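Local structure of aminotransferase, class IV (Brucella abortus, 4TVI) at residues 68-80 with 300-312. The protein probably transfers the amino group of leucine, isoleucine or valine to 2-oxoglutarate, using pyridoxal 5'-phosphate as cofactor. Sequence-based numbering, arbitrary orientation.
Sequences ARLFEGVTPDLDR and KRARALYWEWAHA
The type I' turn Phe71-Val74, which follows strand 64-70, is clasped by the C-terminal end of helix 297-310 through Glu72, whose carboxylate takes a hydrogen bond from each of two rings. Trp307 NE1 reaches Glu72 OE2 on its syn side at 2.9 Å, nearly straight; the oxygen lies in the indole plane, while the N-H comes in from above the carboxylate plane. His311 NE2 meets Glu72 OE1 on the anti side at 2.8 Å, the imidazole plane nearly parallel to that of the carboxylate (13°) but offset from it, so that the N-H comes in tilted and the bond is bent. Two bonds, one on each oxygen, should restrict the carboxylate's rotation. Beside it, Phe71 lays CE2 over one face of the indole, 3.6 Å from Trp307 CE2, with the ring planes inclined at 46°. Val74 CG2 sits over the imidazole face of His311 in a CH-pi contact and also touches Ala310 CB. The turn thus ties strand 64-70, outermost within this chain in the N-terminal antiparallel sheet, to the last helix of this class IV aminotransferase, which packs through Tyr306 and Trp307 on Lys281 of strand 281-288. Further along, Pro76 presses CB to 3.4 Å from Trp309 CZ3, while its CG approaches Ala310 CB. Tyr306, its ring swung opposite the backbone N (chi1 -172°), carries its hydroxyl past Pro76 to a water that donates to Asp77 OD2. Asp77 OD1 is salt-bridged to Arg245.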
# COMPACT_ATOMS: atom_id res chain seq x y z
N ALA A 68 6.22 -0.31 -19.17
CA ALA A 68 6.25 -0.22 -20.62
C ALA A 68 6.63 -1.58 -21.20
O ALA A 68 6.96 -2.51 -20.46
CB ALA A 68 7.22 0.85 -21.07
N ARG A 69 6.59 -1.70 -22.53
CA ARG A 69 6.81 -3.00 -23.16
C ARG A 69 7.66 -2.91 -24.42
O ARG A 69 7.40 -2.08 -25.30
CB ARG A 69 5.46 -3.64 -23.50
CG ARG A 69 5.51 -5.15 -23.72
CD ARG A 69 5.57 -5.92 -22.40
NE ARG A 69 5.17 -7.31 -22.56
CZ ARG A 69 6.01 -8.31 -22.78
NH1 ARG A 69 7.32 -8.07 -22.86
NH2 ARG A 69 5.56 -9.55 -22.93
N LEU A 70 8.66 -3.77 -24.51
CA LEU A 70 9.39 -3.98 -25.76
C LEU A 70 8.90 -5.28 -26.39
O LEU A 70 8.96 -6.33 -25.77
CB LEU A 70 10.90 -4.04 -25.52
CG LEU A 70 11.72 -4.58 -26.70
CD1 LEU A 70 11.66 -3.63 -27.89
CD2 LEU A 70 13.17 -4.85 -26.28
N PHE A 71 8.39 -5.20 -27.62
CA PHE A 71 7.96 -6.40 -28.32
C PHE A 71 8.06 -6.20 -29.83
O PHE A 71 7.75 -5.12 -30.34
CB PHE A 71 6.53 -6.79 -27.92
CG PHE A 71 5.48 -5.82 -28.39
CD1 PHE A 71 5.13 -4.72 -27.63
CD2 PHE A 71 4.83 -6.02 -29.61
CE1 PHE A 71 4.16 -3.83 -28.06
CE2 PHE A 71 3.86 -5.13 -30.05
CZ PHE A 71 3.52 -4.04 -29.27
N GLU A 72 8.50 -7.24 -30.53
CA GLU A 72 8.66 -7.19 -31.98
C GLU A 72 9.48 -5.97 -32.42
O GLU A 72 9.26 -5.42 -33.51
CB GLU A 72 7.29 -7.19 -32.66
CG GLU A 72 6.48 -8.44 -32.35
CD GLU A 72 5.03 -8.34 -32.79
OE1 GLU A 72 4.74 -7.55 -33.71
OE2 GLU A 72 4.19 -9.06 -32.21
N GLY A 73 10.41 -5.57 -31.56
CA GLY A 73 11.35 -4.50 -31.88
C GLY A 73 10.85 -3.09 -31.62
O GLY A 73 11.56 -2.13 -31.91
N VAL A 74 9.63 -2.95 -31.09
CA VAL A 74 9.09 -1.62 -30.87
C VAL A 74 8.69 -1.40 -29.41
O VAL A 74 8.41 -2.36 -28.69
CB VAL A 74 7.87 -1.34 -31.80
CG1 VAL A 74 8.29 -1.46 -33.27
CG2 VAL A 74 6.72 -2.29 -31.50
N THR A 75 8.66 -0.13 -28.99
CA THR A 75 8.34 0.23 -27.61
C THR A 75 7.26 1.31 -27.55
O THR A 75 7.53 2.44 -27.12
CB THR A 75 9.59 0.76 -26.87
OG1 THR A 75 10.12 1.90 -27.57
CG2 THR A 75 10.67 -0.32 -26.79
N PRO A 76 6.03 0.97 -27.97
CA PRO A 76 4.95 1.96 -28.07
C PRO A 76 4.63 2.65 -26.75
O PRO A 76 4.57 2.00 -25.71
CB PRO A 76 3.76 1.14 -28.56
CG PRO A 76 4.08 -0.27 -28.19
CD PRO A 76 5.57 -0.38 -28.34
N ASP A 77 4.46 3.97 -26.81
CA ASP A 77 4.08 4.78 -25.67
C ASP A 77 5.06 4.68 -24.50
O ASP A 77 4.69 4.91 -23.35
CB ASP A 77 2.66 4.41 -25.19
CG ASP A 77 1.57 5.09 -26.01
OD1 ASP A 77 1.79 6.23 -26.46
OD2 ASP A 77 0.50 4.48 -26.21
N LEU A 78 6.31 4.33 -24.81
CA LEU A 78 7.36 4.34 -23.79
C LEU A 78 7.50 5.73 -23.18
O LEU A 78 7.79 5.87 -21.99
CB LEU A 78 8.71 3.88 -24.37
CG LEU A 78 9.93 4.02 -23.45
CD1 LEU A 78 9.71 3.25 -22.14
CD2 LEU A 78 11.19 3.53 -24.15
N ASP A 79 7.30 6.76 -24.00
CA ASP A 79 7.44 8.13 -23.52
C ASP A 79 6.35 8.48 -22.52
O ASP A 79 6.62 9.11 -21.50
CB ASP A 79 7.44 9.12 -24.69
CG ASP A 79 6.22 8.96 -25.61
OD1 ASP A 79 5.60 7.88 -25.63
OD2 ASP A 79 5.90 9.93 -26.32
N ARG A 80 5.12 8.04 -22.80
CA ARG A 80 4.00 8.32 -21.91
C ARG A 80 4.15 7.56 -20.59
O ARG A 80 3.90 8.12 -19.52
CB ARG A 80 2.67 7.94 -22.57
CG ARG A 80 2.38 8.68 -23.87
CD ARG A 80 0.89 8.70 -24.15
NE ARG A 80 0.16 9.50 -23.17
CZ ARG A 80 -1.16 9.46 -23.00
NH1 ARG A 80 -1.89 8.64 -23.74
NH2 ARG A 80 -1.74 10.23 -22.09
N LYS A 300 -10.51 -8.18 -31.90
CA LYS A 300 -9.42 -8.52 -32.80
C LYS A 300 -9.01 -7.31 -33.63
O LYS A 300 -7.82 -7.09 -33.88
CB LYS A 300 -9.83 -9.68 -33.71
CG LYS A 300 -10.01 -11.00 -32.98
CD LYS A 300 -10.24 -12.16 -33.92
CE LYS A 300 -10.35 -13.47 -33.15
NZ LYS A 300 -10.88 -14.57 -34.02
N ARG A 301 -9.99 -6.51 -34.05
CA ARG A 301 -9.71 -5.31 -34.83
C ARG A 301 -8.93 -4.31 -33.98
O ARG A 301 -7.96 -3.71 -34.45
CB ARG A 301 -10.99 -4.68 -35.35
CG ARG A 301 -10.74 -3.53 -36.31
CD ARG A 301 -12.05 -2.92 -36.78
NE ARG A 301 -11.84 -2.00 -37.89
CZ ARG A 301 -12.80 -1.26 -38.44
NH1 ARG A 301 -14.04 -1.33 -37.97
NH2 ARG A 301 -12.51 -0.45 -39.45
N ALA A 302 -9.38 -4.13 -32.74
CA ALA A 302 -8.72 -3.24 -31.79
C ALA A 302 -7.25 -3.63 -31.65
O ALA A 302 -6.36 -2.78 -31.75
CB ALA A 302 -9.41 -3.30 -30.44
N ARG A 303 -7.00 -4.92 -31.44
CA ARG A 303 -5.64 -5.42 -31.30
C ARG A 303 -4.86 -5.20 -32.60
O ARG A 303 -3.70 -4.80 -32.58
CB ARG A 303 -5.66 -6.90 -30.91
CG ARG A 303 -4.29 -7.50 -30.61
CD ARG A 303 -4.40 -8.93 -30.11
NE ARG A 303 -3.11 -9.60 -30.05
CZ ARG A 303 -2.27 -9.54 -29.02
NH1 ARG A 303 -2.59 -8.85 -27.93
NH2 ARG A 303 -1.10 -10.18 -29.07
N ALA A 304 -5.52 -5.44 -33.73
CA ALA A 304 -4.87 -5.27 -35.03
C ALA A 304 -4.46 -3.82 -35.24
O ALA A 304 -3.35 -3.53 -35.70
CB ALA A 304 -5.79 -5.73 -36.16
N LEU A 305 -5.36 -2.91 -34.89
CA LEU A 305 -5.12 -1.48 -35.02
C LEU A 305 -3.96 -1.03 -34.14
O LEU A 305 -3.16 -0.18 -34.54
CB LEU A 305 -6.37 -0.68 -34.66
CG LEU A 305 -7.53 -0.77 -35.65
CD1 LEU A 305 -8.79 -0.13 -35.06
CD2 LEU A 305 -7.14 -0.10 -36.96
N TYR A 306 -3.86 -1.60 -32.95
CA TYR A 306 -2.77 -1.25 -32.05
C TYR A 306 -1.44 -1.66 -32.65
O TYR A 306 -0.49 -0.87 -32.66
CB TYR A 306 -2.95 -1.90 -30.67
CG TYR A 306 -1.94 -1.38 -29.67
CD1 TYR A 306 -0.68 -1.95 -29.57
CD2 TYR A 306 -2.24 -0.30 -28.85
CE1 TYR A 306 0.26 -1.47 -28.67
CE2 TYR A 306 -1.31 0.19 -27.94
CZ TYR A 306 -0.06 -0.40 -27.86
OH TYR A 306 0.87 0.08 -26.97
N TRP A 307 -1.37 -2.89 -33.16
CA TRP A 307 -0.14 -3.41 -33.75
C TRP A 307 0.28 -2.62 -34.99
O TRP A 307 1.48 -2.40 -35.20
CB TRP A 307 -0.31 -4.89 -34.09
CG TRP A 307 0.40 -5.80 -33.14
CD1 TRP A 307 1.50 -6.56 -33.39
CD2 TRP A 307 0.06 -6.03 -31.77
NE1 TRP A 307 1.86 -7.26 -32.27
CE2 TRP A 307 0.99 -6.95 -31.26
CE3 TRP A 307 -0.95 -5.55 -30.93
CZ2 TRP A 307 0.95 -7.40 -29.94
CZ3 TRP A 307 -0.99 -6.00 -29.62
CH2 TRP A 307 -0.05 -6.92 -29.14
N GLU A 308 -0.69 -2.18 -35.79
CA GLU A 308 -0.37 -1.37 -36.97
C GLU A 308 0.31 -0.08 -36.56
O GLU A 308 1.37 0.26 -37.09
CB GLU A 308 -1.61 -1.01 -37.79
CG GLU A 308 -1.28 0.07 -38.84
CD GLU A 308 -2.51 0.64 -39.53
OE1 GLU A 308 -3.57 0.76 -38.88
OE2 GLU A 308 -2.41 1.00 -40.72
N TRP A 309 -0.32 0.63 -35.63
CA TRP A 309 0.23 1.89 -35.16
C TRP A 309 1.59 1.70 -34.50
O TRP A 309 2.50 2.50 -34.70
CB TRP A 309 -0.74 2.56 -34.18
CG TRP A 309 -0.09 3.65 -33.41
CD1 TRP A 309 0.14 4.93 -33.84
CD2 TRP A 309 0.43 3.57 -32.08
NE1 TRP A 309 0.78 5.65 -32.85
CE2 TRP A 309 0.96 4.84 -31.76
CE3 TRP A 309 0.49 2.55 -31.12
CZ2 TRP A 309 1.54 5.11 -30.52
CZ3 TRP A 309 1.07 2.83 -29.90
CH2 TRP A 309 1.60 4.10 -29.61
N ALA A 310 1.72 0.63 -33.71
CA ALA A 310 2.97 0.38 -33.00
C ALA A 310 4.12 0.18 -33.98
O ALA A 310 5.25 0.59 -33.69
CB ALA A 310 2.83 -0.84 -32.10
N HIS A 311 3.84 -0.43 -35.12
CA HIS A 311 4.87 -0.70 -36.13
C HIS A 311 4.90 0.35 -37.23
O HIS A 311 5.67 0.23 -38.18
CB HIS A 311 4.66 -2.08 -36.75
CG HIS A 311 5.08 -3.22 -35.88
ND1 HIS A 311 6.40 -3.52 -35.64
CD2 HIS A 311 4.35 -4.12 -35.18
CE1 HIS A 311 6.47 -4.57 -34.83
NE2 HIS A 311 5.24 -4.95 -34.54
N ALA A 312 4.07 1.38 -37.11
CA ALA A 312 4.04 2.42 -38.14
C ALA A 312 5.28 3.31 -38.04
O ALA A 312 5.96 3.33 -37.01
CB ALA A 312 2.78 3.26 -38.02
OXT ALA A 312 5.63 4.02 -38.98
O HOH W 1 -0.08 2.01 -25.57